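Local coordinates for D-alanyl transferase DltD (Enterococcus faecalis, PDB 6O93), which probably takes part in the D-alanylation of lipoteichoic acid in the Gram-positive cell wall, as a membrane-associated D-alanyl transferase of the SGNH hydrolase clan, at residues 18-23 with 201-206; 33-38 with 92-97; 66-71 with 361-366. All blocks are in the same frame, centred on the assembly; numbering follows the deposited sequence.

Contacts 2 and 3 pack helices and loops beside a five-stranded parallel sheet (order 69-73, 40-44, 98-102, 289-294, 331-333), consistent with an SGNH-like fold; contact 1 joins the starts of helices 22-26 and 204-211 away from it. Contact 2, residues 33-38 with 92-97, is nested along the chain inside the long loop closed by contact 1, residues 18-23 with 201-206; contact 3, residues 66-71 with 361-366, alternates with both. Centres of contacts 1 and 2 are about 20 Å apart, those of 1 and 3 about 19 Å. Contacts 2 and 3, about 14 Å between centres, touch where Ala-34 meets Phe-71. In contact 1 the Met-20 side chain lies about 9 Å from the bound sodium ion.

Contact 1: residues 18-23 with 201-206; sequences TSMAPN and VSREPI
Arg-203 grips the backbone of residues 18-23 at two places. Its NH1 reaches Thr-18 O at 3.0 Å along a nearly straight bond (160° at the hydrogen), on a carbonyl lone pair and in the guanidinium plane, and gives a second, weak bond to Ser-19 O. The backbone N of Arg-203 donates to Thr-18 OG1 at 3.1 Å. The side chain runs extended from CG to NE, so CB, CG and CD pass alongside Thr-18 O before the guanidinium arrives. Over one guanidinium face sits Met-20 SD, 3.7 Å from Arg-203 NH1, placed there by chi1 (-66°) and an extended chi2 (170°). Two loops are thus clasped, each leading into a helix: Ala-21 and Arg-203 are the N-cap residues of helices 22-26 and 204-211. An ST turn leads into each helix: Ser-19 OG accepts from Ala-21 N, and Ser-202 OG from Glu-204 N at 3.0 Å. Ser-19 OG also bonds Ala-16 O, and Ser-202 OG bonds Glu-15 O, tying both turns to helix 10-17. One water accepts from Thr-18 OG1 at 2.5 Å and donates to Ser-202 OG and Glu-204 OE1; another accepts from Val-201 N and lies within hydrogen-bonding distance of Ser-19 O, one of several acceptors competing for its protons. Farther out, Ser-50 touches both Met-20 and Arg-203, and a bound sodium ion lies about 9 Å from the Met-20 side chain.

Contact 2: residues 33-38 with 92-97; sequences KAVASG and DAIANK
Lys-97 lays its aliphatic chain across the C-terminal part of helix 29-36, CB directed at residues 33-38. CG stands anti to the carbonyl carbon (chi1 -60°), and the chain runs out until CD comes 3.2 Å from Val-35 O; CE then rests beside both that oxygen and Ala-36 O. A bend at the last torsion (chi4 55°) turns the ammonium back on its own segment, where NZ donates to Ala-93 O at 3.0 Å from above the carbonyl plane. NZ also donates to a water, 2.7 Å away, which in turn donates to Ala-36 O. A single water thus links the ammonium to the helix backbone, and no direct hydrogen bond joins the two segments.

The rest of the contact is mostly apolar. The methyl groups of Ala-36 and Ala-93 meet CB to CB at 3.7 Å, small enough for the two CA atoms to approach to 4.0 Å. Ala-36 CA adds a CA-H...O contact to Ala-93 O. Deeper in, Val-35 CG1, anti to its backbone N (chi1 174°), packs on Ile-94 CB at 3.9 Å. Val-35 also rests on Pro-42 and Ile-94 on Phe-44, both of strand 40-44. Beyond the helix, Gly-38 takes positive phi as the chain turns toward that strand.

Residues 94-97 form a type II beta turn that delivers Lys-97 to strand 98-102. The contact thus pairs two neighbouring helix-to-strand connections, leading into adjacent parallel strands of the alpha/beta sheet, as expected of an SGNH-like fold.

Contact 3: residues 66-71 with 361-366; sequences RNYRPF and QVDEFM
Asp-363 OD1 is the polar focus, approached by two side chains from residues 66-71. Tyr-68 OH donates to it at 2.8 Å, using the anti lone pair of the carboxylate oxygen, which lies near the plane of the phenol ring at its edge. Arg-66 makes a salt bridge to the same atom, NE to OD1 3.4 Å, of a looser kind: the oxygen sits over one face of the guanidinium, toward its rim, and no N-H points at it. The attraction there is one of charge alone, and together with the phenol bond it would be expected to keep Asp-363 ionised. Arg-66 NH1 has its own salt bridge to Asp-359, one helical turn earlier, so this arginine spans two acids of helix 352-367.

Tyr-68 holds the crowded first torsion, its CG between the backbone N and the carbonyl carbon (chi1 69°), and projects its ring toward the helix. Met-366 meets it tip to tip, folded at chi2 and chi3. Its CG lies over one ring face, 3.8 Å from the centroid and 14° off the normal, a CH-pi contact; SD, 4.8 Å from the centroid, adds a Met-aromatic contact. Val-362 CG1 flanks the hydroxyl at 4.0 Å from Tyr-68 OH.

Outside the two segments, Val-41 of strand 40-44 touches both Tyr-68 and Met-366, and Ser-61 of helix 57-63 lies against Tyr-68. Arg-69 NH1 bonds both Arg-66 O and Tyr-68 O, bracing the turn into the strand. Helix 352-367 is thereby fastened to the entry of strand 69-73, the outermost strand at one end of the parallel sheet, in the helix-on-sheet packing of an alpha/beta fold.

Contact 1: residues 18-23 with 201-206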
ATOM      1  N   THR A  18      -6.113   9.609   8.264  1.00 18.70           N
ATOM      2  CA  THR A  18      -4.743  10.064   8.057  1.00 20.02           C
ATOM      3  C   THR A  18      -3.783   9.540   9.115  1.00 19.72           C
ATOM      4  O   THR A  18      -2.616   9.948   9.135  1.00 20.20           O
ATOM      5  CB  THR A  18      -4.690  11.592   8.038  1.00 21.12           C
ATOM      6  OG1 THR A  18      -5.065  12.095   9.326  1.00 21.92           O
ATOM      7  CG2 THR A  18      -5.629  12.154   6.976  1.00 21.67           C
ATOM      8  N   SER A  19      -4.241   8.646   9.995  1.00 19.25           N
ATOM      9  CA  SER A  19      -3.416   8.205  11.114  1.00 19.60           C
ATOM     10  C   SER A  19      -2.404   7.144  10.707  1.00 19.58           C
ATOM     11  O   SER A  19      -1.323   7.069  11.301  1.00 19.99           O
ATOM     12  CB  SER A  19      -4.301   7.658  12.234  1.00 19.00           C
ATOM     13  OG  SER A  19      -4.845   6.398  11.878  1.00 17.91           O
ATOM     14  N   MET A  20      -2.727   6.321   9.706  1.00 19.23           N
ATOM     15  CA  MET A  20      -1.894   5.172   9.352  1.00 20.59           C
ATOM     16  C   MET A  20      -1.672   4.271  10.564  1.00 21.06           C
ATOM     17  O   MET A  20      -0.642   3.603  10.684  1.00 21.40           O
ATOM     18  CB  MET A  20      -0.558   5.622   8.758  1.00 20.97           C
ATOM     19  CG  MET A  20      -0.695   6.339   7.419  1.00 20.64           C
ATOM     20  SD  MET A  20       0.839   7.103   6.857  1.00 22.94           S
ATOM     21  CE  MET A  20       1.908   5.673   6.682  1.00 23.66           C
ATOM     22  N   ALA A  21      -2.641   4.253  11.469  1.00 20.23           N
ATOM     23  CA  ALA A  21      -2.516   3.480  12.699  1.00 19.41           C
ATOM     24  C   ALA A  21      -2.470   1.991  12.374  1.00 18.13           C
ATOM     25  O   ALA A  21      -3.408   1.478  11.749  1.00 17.71           O
ATOM     26  CB  ALA A  21      -3.683   3.783  13.636  1.00 18.77           C
ATOM     27  N   PRO A  22      -1.418   1.264  12.764  1.00 18.05           N
ATOM     28  CA  PRO A  22      -1.383  -0.176  12.454  1.00 19.49           C
ATOM     29  C   PRO A  22      -2.499  -0.972  13.112  1.00 20.89           C
ATOM     30  O   PRO A  22      -2.933  -1.984  12.548  1.00 21.15           O
ATOM     31  CB  PRO A  22       0.003  -0.612  12.954  1.00 20.88           C
ATOM     32  CG  PRO A  22       0.417   0.432  13.929  1.00 22.23           C
ATOM     33  CD  PRO A  22      -0.187   1.712  13.436  1.00 19.71           C
ATOM     34  N   ASN A  23      -2.985  -0.554  14.284  1.00 22.52           N
ATOM     35  CA  ASN A  23      -4.101  -1.264  14.902  1.00 22.91           C
ATOM     36  C   ASN A  23      -5.385  -1.098  14.099  1.00 21.30           C
ATOM     37  O   ASN A  23      -6.246  -1.983  14.123  1.00 21.90           O
ATOM     38  CB  ASN A  23      -4.306  -0.783  16.339  1.00 23.61           C
ATOM     39  CG  ASN A  23      -3.191  -1.225  17.262  1.00 25.33           C
ATOM     40  OD1 ASN A  23      -2.521  -2.227  17.008  1.00 24.74           O
ATOM     41  ND2 ASN A  23      -2.984  -0.481  18.340  1.00 26.32           N
ATOM     42  N   VAL A 201      -2.714   8.177  16.115  1.00 25.14           N
ATOM     43  CA  VAL A 201      -2.350   9.587  16.151  1.00 25.19           C
ATOM     44  C   VAL A 201      -2.741  10.164  14.799  1.00 23.96           C
ATOM     45  O   VAL A 201      -2.056   9.944  13.792  1.00 22.86           O
ATOM     46  CB  VAL A 201      -0.861   9.798  16.448  1.00 24.92           C
ATOM     47  CG1 VAL A 201      -0.503  11.269  16.348  1.00 25.33           C
ATOM     48  CG2 VAL A 201      -0.522   9.259  17.831  1.00 26.03           C
ATOM     49  N   SER A 202      -3.851  10.890  14.768  1.00 25.57           N
ATOM     50  CA  SER A 202      -4.312  11.508  13.537  1.00 27.20           C
ATOM     51  C   SER A 202      -3.340  12.591  13.083  1.00 27.62           C
ATOM     52  O   SER A 202      -2.731  13.293  13.894  1.00 28.79           O
ATOM     53  CB  SER A 202      -5.702  12.106  13.738  1.00 29.47           C
ATOM     54  OG  SER A 202      -6.133  12.796  12.580  1.00 31.02           O
ATOM     55  N   ARG A 203      -3.196  12.716  11.765  1.00 26.29           N
ATOM     56  CA  ARG A 203      -2.426  13.800  11.173  1.00 27.06           C
ATOM     57  C   ARG A 203      -3.299  14.993  10.809  1.00 28.92           C
ATOM     58  O   ARG A 203      -2.849  15.876  10.070  1.00 28.24           O
ATOM     59  CB  ARG A 203      -1.670  13.301   9.937  1.00 25.20           C
ATOM     60  CG  ARG A 203      -0.487  12.403  10.269  1.00 24.61           C
ATOM     61  CD  ARG A 203       0.212  11.884   9.018  1.00 24.01           C
ATOM     62  NE  ARG A 203       1.404  11.104   9.350  1.00 23.52           N
ATOM     63  CZ  ARG A 203       1.386   9.840   9.761  1.00 22.92           C
ATOM     64  NH1 ARG A 203       0.235   9.194   9.897  1.00 22.84           N
ATOM     65  NH2 ARG A 203       2.522   9.216  10.040  1.00 23.11           N
ATOM     66  N   GLU A 204      -4.532  15.039  11.313  1.00 31.20           N
ATOM     67  CA  GLU A 204      -5.399  16.181  11.042  1.00 33.55           C
ATOM     68  C   GLU A 204      -4.771  17.505  11.459  1.00 32.10           C
ATOM     69  O   GLU A 204      -4.967  18.501  10.739  1.00 32.66           O
ATOM     70  CB  GLU A 204      -6.751  15.974  11.739  1.00 36.77           C
ATOM     71  CG  GLU A 204      -7.816  16.992  11.353  1.00 40.56           C
ATOM     72  CD  GLU A 204      -8.182  16.934   9.878  1.00 41.48           C
ATOM     73  OE1 GLU A 204      -7.781  15.966   9.195  1.00 40.46           O
ATOM     74  OE2 GLU A 204      -8.869  17.862   9.401  1.00 42.73           O
ATOM     75  N   PRO A 205      -4.031  17.601  12.569  1.00 29.55           N
ATOM     76  CA  PRO A 205      -3.355  18.876  12.868  1.00 29.97           C
ATOM     77  C   PRO A 205      -2.358  19.282  11.796  1.00 30.31           C
ATOM     78  O   PRO A 205      -2.222  20.475  11.498  1.00 30.37           O
ATOM     79  CB  PRO A 205      -2.669  18.604  14.217  1.00 30.05           C
ATOM     80  CG  PRO A 205      -3.422  17.458  14.811  1.00 29.04           C
ATOM     81  CD  PRO A 205      -3.852  16.617  13.651  1.00 28.64           C
ATOM     82  N   ILE A 206      -1.648  18.317  11.208  1.00 30.96           N
ATOM     83  CA  ILE A 206      -0.732  18.635  10.118  1.00 32.91           C
ATOM     84  C   ILE A 206      -1.511  19.081   8.887  1.00 30.68           C
ATOM     85  O   ILE A 206      -1.101  20.007   8.175  1.00 30.83           O
ATOM     86  CB  ILE A 206       0.172  17.426   9.813  1.00 34.94           C
ATOM     87  CG1 ILE A 206       1.006  17.068  11.049  1.00 37.46           C
ATOM     88  CG2 ILE A 206       1.075  17.721   8.619  1.00 35.42           C
ATOM     89  CD1 ILE A 206       1.831  15.804  10.900  1.00 36.74           C
TER
HETATM   90  O   HOH W   1      -7.310  13.119   9.893  1.00 20.40           O
HETATM   91  O   HOH W   2      -1.529   6.625  14.176  1.00 20.44           O

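Contact 2: residues 33-38 with 92-97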
ATOM      1  N   LYS A  33     -15.845   0.382   8.010  1.00 20.06           N
ATOM      2  CA  LYS A  33     -16.911   1.377   8.021  1.00 21.06           C
ATOM      3  C   LYS A  33     -16.562   2.562   7.130  1.00 19.15           C
ATOM      4  O   LYS A  33     -17.414   3.066   6.392  1.00 19.87           O
ATOM      5  CB  LYS A  33     -17.177   1.839   9.455  1.00 23.17           C
ATOM      6  CG  LYS A  33     -18.365   2.783   9.605  1.00 26.78           C
ATOM      7  CD  LYS A  33     -19.678   2.093   9.258  1.00 30.61           C
ATOM      8  CE  LYS A  33     -20.874   2.988   9.545  1.00 35.19           C
ATOM      9  NZ  LYS A  33     -22.161   2.324   9.190  1.00 37.77           N
ATOM     10  N   ALA A  34     -15.307   3.011   7.176  1.00 18.40           N
ATOM     11  CA  ALA A  34     -14.892   4.152   6.364  1.00 18.55           C
ATOM     12  C   ALA A  34     -15.040   3.851   4.877  1.00 18.79           C
ATOM     13  O   ALA A  34     -15.555   4.676   4.111  1.00 19.01           O
ATOM     14  CB  ALA A  34     -13.448   4.528   6.695  1.00 17.41           C
ATOM     15  N   VAL A  35     -14.588   2.671   4.448  1.00 18.33           N
ATOM     16  CA  VAL A  35     -14.660   2.317   3.033  1.00 17.79           C
ATOM     17  C   VAL A  35     -16.101   2.039   2.622  1.00 17.58           C
ATOM     18  O   VAL A  35     -16.523   2.395   1.514  1.00 18.72           O
ATOM     19  CB  VAL A  35     -13.742   1.116   2.741  1.00 18.18           C
ATOM     20  CG1 VAL A  35     -13.908   0.646   1.306  1.00 18.78           C
ATOM     21  CG2 VAL A  35     -12.292   1.483   3.015  1.00 18.32           C
ATOM     22  N   ALA A  36     -16.883   1.409   3.504  1.00 16.83           N
ATOM     23  CA  ALA A  36     -18.274   1.111   3.179  1.00 18.67           C
ATOM     24  C   ALA A  36     -19.094   2.381   2.989  1.00 20.20           C
ATOM     25  O   ALA A  36     -20.106   2.364   2.278  1.00 20.36           O
ATOM     26  CB  ALA A  36     -18.898   0.243   4.273  1.00 18.58           C
ATOM     27  N   SER A  37     -18.678   3.488   3.612  1.00 22.09           N
ATOM     28  CA  SER A  37     -19.428   4.734   3.499  1.00 25.77           C
ATOM     29  C   SER A  37     -19.364   5.324   2.098  1.00 26.53           C
ATOM     30  O   SER A  37     -20.224   6.137   1.745  1.00 27.83           O
ATOM     31  CB  SER A  37     -18.907   5.762   4.506  1.00 27.15           C
ATOM     32  OG  SER A  37     -17.648   6.277   4.105  1.00 27.54           O
ATOM     33  N   GLY A  38     -18.372   4.941   1.297  1.00 26.96           N
ATOM     34  CA  GLY A  38     -18.193   5.502  -0.024  1.00 28.59           C
ATOM     35  C   GLY A  38     -17.508   6.850  -0.054  1.00 29.59           C
ATOM     36  O   GLY A  38     -17.155   7.323  -1.143  1.00 30.15           O
ATOM     37  N   ASP A  92     -17.763  -6.859   1.535  1.00 33.60           N
ATOM     38  CA  ASP A  92     -18.628  -6.044   0.692  1.00 35.48           C
ATOM     39  C   ASP A  92     -18.446  -4.550   0.925  1.00 30.38           C
ATOM     40  O   ASP A  92     -18.993  -3.755   0.155  1.00 31.80           O
ATOM     41  CB  ASP A  92     -20.089  -6.430   0.923  1.00 42.23           C
ATOM     42  CG  ASP A  92     -20.401  -7.838   0.451  1.00 46.66           C
ATOM     43  OD1 ASP A  92     -19.798  -8.278  -0.551  1.00 47.33           O
ATOM     44  OD2 ASP A  92     -21.248  -8.506   1.082  1.00 48.97           O
ATOM     45  N   ALA A  93     -17.693  -4.149   1.953  1.00 24.69           N
ATOM     46  CA  ALA A  93     -17.465  -2.727   2.188  1.00 21.64           C
ATOM     47  C   ALA A  93     -16.771  -2.073   0.998  1.00 20.50           C
ATOM     48  O   ALA A  93     -17.067  -0.923   0.652  1.00 19.37           O
ATOM     49  CB  ALA A  93     -16.640  -2.532   3.461  1.00 19.94           C
ATOM     50  N   ILE A  94     -15.842  -2.791   0.361  1.00 20.38           N
ATOM     51  CA  ILE A  94     -15.099  -2.256  -0.778  1.00 21.32           C
ATOM     52  C   ILE A  94     -15.719  -2.640  -2.115  1.00 21.75           C
ATOM     53  O   ILE A  94     -15.266  -2.145  -3.160  1.00 21.21           O
ATOM     54  CB  ILE A  94     -13.624  -2.717  -0.733  1.00 21.57           C
ATOM     55  CG1 ILE A  94     -12.768  -1.871  -1.681  1.00 21.13           C
ATOM     56  CG2 ILE A  94     -13.512  -4.197  -1.091  1.00 21.19           C
ATOM     57  CD1 ILE A  94     -11.284  -2.110  -1.539  1.00 20.67           C
ATOM     58  N   ALA A  95     -16.748  -3.486  -2.120  1.00 23.53           N
ATOM     59  CA  ALA A  95     -17.319  -3.968  -3.370  1.00 23.70           C
ATOM     60  C   ALA A  95     -17.852  -2.814  -4.212  1.00 24.99           C
ATOM     61  O   ALA A  95     -18.563  -1.939  -3.711  1.00 25.55           O
ATOM     62  CB  ALA A  95     -18.435  -4.970  -3.082  1.00 24.60           C
ATOM     63  N   ASN A  96     -17.498  -2.819  -5.498  1.00 25.32           N
ATOM     64  CA  ASN A  96     -17.995  -1.860  -6.482  1.00 25.45           C
ATOM     65  C   ASN A  96     -17.518  -0.437  -6.220  1.00 24.66           C
ATOM     66  O   ASN A  96     -18.095   0.513  -6.751  1.00 25.81           O
ATOM     67  CB  ASN A  96     -19.526  -1.882  -6.546  1.00 26.02           C
ATOM     68  CG  ASN A  96     -20.082  -3.283  -6.697  1.00 26.85           C
ATOM     69  OD1 ASN A  96     -20.901  -3.729  -5.892  1.00 29.15           O
ATOM     70  ND2 ASN A  96     -19.634  -3.987  -7.727  1.00 25.18           N
ATOM     71  N   LYS A  97     -16.475  -0.262  -5.418  1.00 23.95           N
ATOM     72  CA  LYS A  97     -15.979   1.056  -5.063  1.00 23.59           C
ATOM     73  C   LYS A  97     -14.624   1.302  -5.722  1.00 22.93           C
ATOM     74  O   LYS A  97     -14.155   0.509  -6.549  1.00 21.83           O
ATOM     75  CB  LYS A  97     -15.918   1.187  -3.540  1.00 24.49           C
ATOM     76  CG  LYS A  97     -17.283   1.005  -2.885  1.00 26.55           C
ATOM     77  CD  LYS A  97     -17.342   1.594  -1.490  1.00 26.60           C
ATOM     78  CE  LYS A  97     -18.758   1.539  -0.941  1.00 26.33           C
ATOM     79  NZ  LYS A  97     -19.313   0.155  -0.965  1.00 26.23           N
TER
HETATM   80  O   HOH W   3     -20.934   0.235   1.141  1.00 28.52           O

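Contact 3: residues 66-71 with 361-366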
ATOM      1  N   ARG A  66     -13.420  18.222  -1.434  1.00 27.78           N
ATOM      2  CA  ARG A  66     -13.851  17.249  -2.422  1.00 26.71           C
ATOM      3  C   ARG A  66     -14.894  16.308  -1.821  1.00 27.16           C
ATOM      4  O   ARG A  66     -15.114  16.268  -0.608  1.00 26.84           O
ATOM      5  CB  ARG A  66     -12.651  16.462  -2.949  1.00 24.98           C
ATOM      6  CG  ARG A  66     -11.623  17.332  -3.658  1.00 24.51           C
ATOM      7  CD  ARG A  66     -10.385  16.542  -4.051  1.00 22.86           C
ATOM      8  NE  ARG A  66      -9.383  17.387  -4.696  1.00 22.77           N
ATOM      9  CZ  ARG A  66      -8.114  17.038  -4.879  1.00 22.61           C
ATOM     10  NH1 ARG A  66      -7.677  15.858  -4.463  1.00 22.79           N
ATOM     11  NH2 ARG A  66      -7.278  17.875  -5.478  1.00 23.03           N
ATOM     12  N   ASN A  67     -15.551  15.547  -2.693  1.00 28.63           N
ATOM     13  CA  ASN A  67     -16.548  14.577  -2.259  1.00 31.11           C
ATOM     14  C   ASN A  67     -15.929  13.261  -1.804  1.00 28.39           C
ATOM     15  O   ASN A  67     -16.653  12.271  -1.653  1.00 28.36           O
ATOM     16  CB  ASN A  67     -17.558  14.316  -3.383  1.00 35.09           C
ATOM     17  CG  ASN A  67     -16.898  13.844  -4.662  1.00 38.32           C
ATOM     18  OD1 ASN A  67     -15.714  13.507  -4.679  1.00 38.98           O
ATOM     19  ND2 ASN A  67     -17.665  13.818  -5.746  1.00 40.27           N
ATOM     20  N   TYR A  68     -14.616  13.228  -1.588  1.00 25.64           N
ATOM     21  CA  TYR A  68     -13.941  12.036  -1.101  1.00 23.29           C
ATOM     22  C   TYR A  68     -12.730  12.464  -0.289  1.00 22.71           C
ATOM     23  O   TYR A  68     -12.238  13.588  -0.412  1.00 23.73           O
ATOM     24  CB  TYR A  68     -13.503  11.116  -2.248  1.00 22.52           C
ATOM     25  CG  TYR A  68     -12.389  11.696  -3.091  1.00 22.21           C
ATOM     26  CD1 TYR A  68     -11.056  11.460  -2.776  1.00 21.80           C
ATOM     27  CD2 TYR A  68     -12.670  12.489  -4.196  1.00 21.83           C
ATOM     28  CE1 TYR A  68     -10.036  11.995  -3.540  1.00 22.12           C
ATOM     29  CE2 TYR A  68     -11.659  13.026  -4.966  1.00 22.05           C
ATOM     30  CZ  TYR A  68     -10.344  12.776  -4.633  1.00 22.92           C
ATOM     31  OH  TYR A  68      -9.336  13.314  -5.400  1.00 24.78           O
ATOM     32  N   ARG A  69     -12.248  11.544   0.544  1.00 22.23           N
ATOM     33  CA  ARG A  69     -11.020  11.737   1.292  1.00 21.76           C
ATOM     34  C   ARG A  69     -10.214  10.450   1.188  1.00 21.91           C
ATOM     35  O   ARG A  69     -10.799   9.357   1.173  1.00 23.40           O
ATOM     36  CB  ARG A  69     -11.276  12.064   2.769  1.00 22.11           C
ATOM     37  CG  ARG A  69     -12.002  13.377   3.011  1.00 22.92           C
ATOM     38  CD  ARG A  69     -11.139  14.573   2.651  1.00 23.15           C
ATOM     39  NE  ARG A  69     -11.782  15.831   3.019  1.00 24.20           N
ATOM     40  CZ  ARG A  69     -12.759  16.405   2.324  1.00 25.21           C
ATOM     41  NH1 ARG A  69     -13.219  15.839   1.216  1.00 24.23           N
ATOM     42  NH2 ARG A  69     -13.280  17.551   2.739  1.00 26.97           N
ATOM     43  N   PRO A  70      -8.891  10.536   1.105  1.00 19.61           N
ATOM     44  CA  PRO A  70      -8.082   9.318   1.208  1.00 18.50           C
ATOM     45  C   PRO A  70      -8.201   8.698   2.589  1.00 18.77           C
ATOM     46  O   PRO A  70      -8.413   9.386   3.592  1.00 19.50           O
ATOM     47  CB  PRO A  70      -6.654   9.810   0.944  1.00 18.10           C
ATOM     48  CG  PRO A  70      -6.815  11.117   0.238  1.00 18.54           C
ATOM     49  CD  PRO A  70      -8.068  11.716   0.789  1.00 19.05           C
ATOM     50  N   PHE A  71      -8.067   7.376   2.634  1.00 17.46           N
ATOM     51  CA  PHE A  71      -7.928   6.647   3.893  1.00 17.55           C
ATOM     52  C   PHE A  71      -6.627   5.860   3.797  1.00 17.37           C
ATOM     53  O   PHE A  71      -6.570   4.817   3.139  1.00 17.05           O
ATOM     54  CB  PHE A  71      -9.121   5.735   4.156  1.00 17.27           C
ATOM     55  CG  PHE A  71      -9.258   5.328   5.599  1.00 16.55           C
ATOM     56  CD1 PHE A  71      -8.391   4.403   6.157  1.00 15.12           C
ATOM     57  CD2 PHE A  71     -10.245   5.878   6.396  1.00 17.12           C
ATOM     58  CE1 PHE A  71      -8.509   4.034   7.482  1.00 15.99           C
ATOM     59  CE2 PHE A  71     -10.371   5.511   7.723  1.00 17.03           C
ATOM     60  CZ  PHE A  71      -9.503   4.588   8.266  1.00 16.76           C
ATOM     61  N   GLN A 361      -3.896  12.653 -10.835  1.00 23.29           N
ATOM     62  CA  GLN A 361      -4.352  11.400 -11.421  1.00 23.68           C
ATOM     63  C   GLN A 361      -5.443  10.759 -10.571  1.00 22.42           C
ATOM     64  O   GLN A 361      -6.409  10.207 -11.109  1.00 22.74           O
ATOM     65  CB  GLN A 361      -3.172  10.447 -11.601  1.00 24.98           C
ATOM     66  CG  GLN A 361      -2.098  10.986 -12.533  1.00 26.62           C
ATOM     67  CD  GLN A 361      -2.654  11.371 -13.888  1.00 29.52           C
ATOM     68  OE1 GLN A 361      -3.450  10.639 -14.476  1.00 30.85           O
ATOM     69  NE2 GLN A 361      -2.252  12.538 -14.386  1.00 30.23           N
ATOM     70  N   VAL A 362      -5.311  10.823  -9.244  1.00 21.68           N
ATOM     71  CA  VAL A 362      -6.353  10.285  -8.372  1.00 21.01           C
ATOM     72  C   VAL A 362      -7.653  11.054  -8.568  1.00 21.87           C
ATOM     73  O   VAL A 362      -8.728  10.464  -8.725  1.00 20.96           O
ATOM     74  CB  VAL A 362      -5.900  10.317  -6.901  1.00 19.85           C
ATOM     75  CG1 VAL A 362      -7.076  10.015  -5.983  1.00 19.24           C
ATOM     76  CG2 VAL A 362      -4.777   9.325  -6.663  1.00 19.68           C
ATOM     77  N   ASP A 363      -7.575  12.386  -8.559  1.00 24.38           N
ATOM     78  CA  ASP A 363      -8.780  13.199  -8.692  1.00 26.39           C
ATOM     79  C   ASP A 363      -9.482  12.927 -10.018  1.00 27.30           C
ATOM     80  O   ASP A 363     -10.702  12.731 -10.060  1.00 27.41           O
ATOM     81  CB  ASP A 363      -8.430  14.682  -8.562  1.00 27.16           C
ATOM     82  CG  ASP A 363      -9.638  15.539  -8.246  1.00 28.28           C
ATOM     83  OD1 ASP A 363     -10.255  15.317  -7.184  1.00 28.32           O
ATOM     84  OD2 ASP A 363      -9.972  16.432  -9.054  1.00 29.43           O
ATOM     85  N   GLU A 364      -8.724  12.914 -11.118  1.00 28.11           N
ATOM     86  CA  GLU A 364      -9.311  12.583 -12.412  1.00 29.57           C
ATOM     87  C   GLU A 364      -9.919  11.187 -12.389  1.00 27.43           C
ATOM     88  O   GLU A 364     -10.997  10.958 -12.950  1.00 26.80           O
ATOM     89  CB  GLU A 364      -8.252  12.689 -13.512  1.00 32.29           C
ATOM     90  CG  GLU A 364      -7.736  14.104 -13.753  1.00 35.94           C
ATOM     91  CD  GLU A 364      -6.605  14.147 -14.768  1.00 38.03           C
ATOM     92  OE1 GLU A 364      -6.173  13.068 -15.224  1.00 38.19           O
ATOM     93  OE2 GLU A 364      -6.147  15.258 -15.110  1.00 39.24           O
ATOM     94  N   PHE A 365      -9.241  10.244 -11.731  1.00 26.05           N
ATOM     95  CA  PHE A 365      -9.743   8.878 -11.627  1.00 24.19           C
ATOM     96  C   PHE A 365     -11.055   8.828 -10.851  1.00 24.10           C
ATOM     97  O   PHE A 365     -11.966   8.070 -11.205  1.00 23.96           O
ATOM     98  CB  PHE A 365      -8.672   8.005 -10.970  1.00 23.60           C
ATOM     99  CG  PHE A 365      -9.176   6.694 -10.436  1.00 24.39           C
ATOM    100  CD1 PHE A 365      -9.507   5.659 -11.292  1.00 25.03           C
ATOM    101  CD2 PHE A 365      -9.277   6.486  -9.070  1.00 23.56           C
ATOM    102  CE1 PHE A 365      -9.954   4.445 -10.792  1.00 25.18           C
ATOM    103  CE2 PHE A 365      -9.720   5.276  -8.565  1.00 23.04           C
ATOM    104  CZ  PHE A 365     -10.060   4.256  -9.428  1.00 23.71           C
ATOM    105  N   MET A 366     -11.175   9.641  -9.799  1.00 23.97           N
ATOM    106  CA  MET A 366     -12.395   9.640  -8.999  1.00 25.68           C
ATOM    107  C   MET A 366     -13.575  10.225  -9.765  1.00 29.81           C
ATOM    108  O   MET A 366     -14.727   9.892  -9.472  1.00 28.76           O
ATOM    109  CB  MET A 366     -12.171  10.418  -7.703  1.00 24.70           C
ATOM    110  CG  MET A 366     -11.205   9.741  -6.743  1.00 23.19           C
ATOM    111  SD  MET A 366     -11.742   8.086  -6.263  1.00 22.83           S
ATOM    112  CE  MET A 366     -13.311   8.458  -5.486  1.00 23.33           C
TER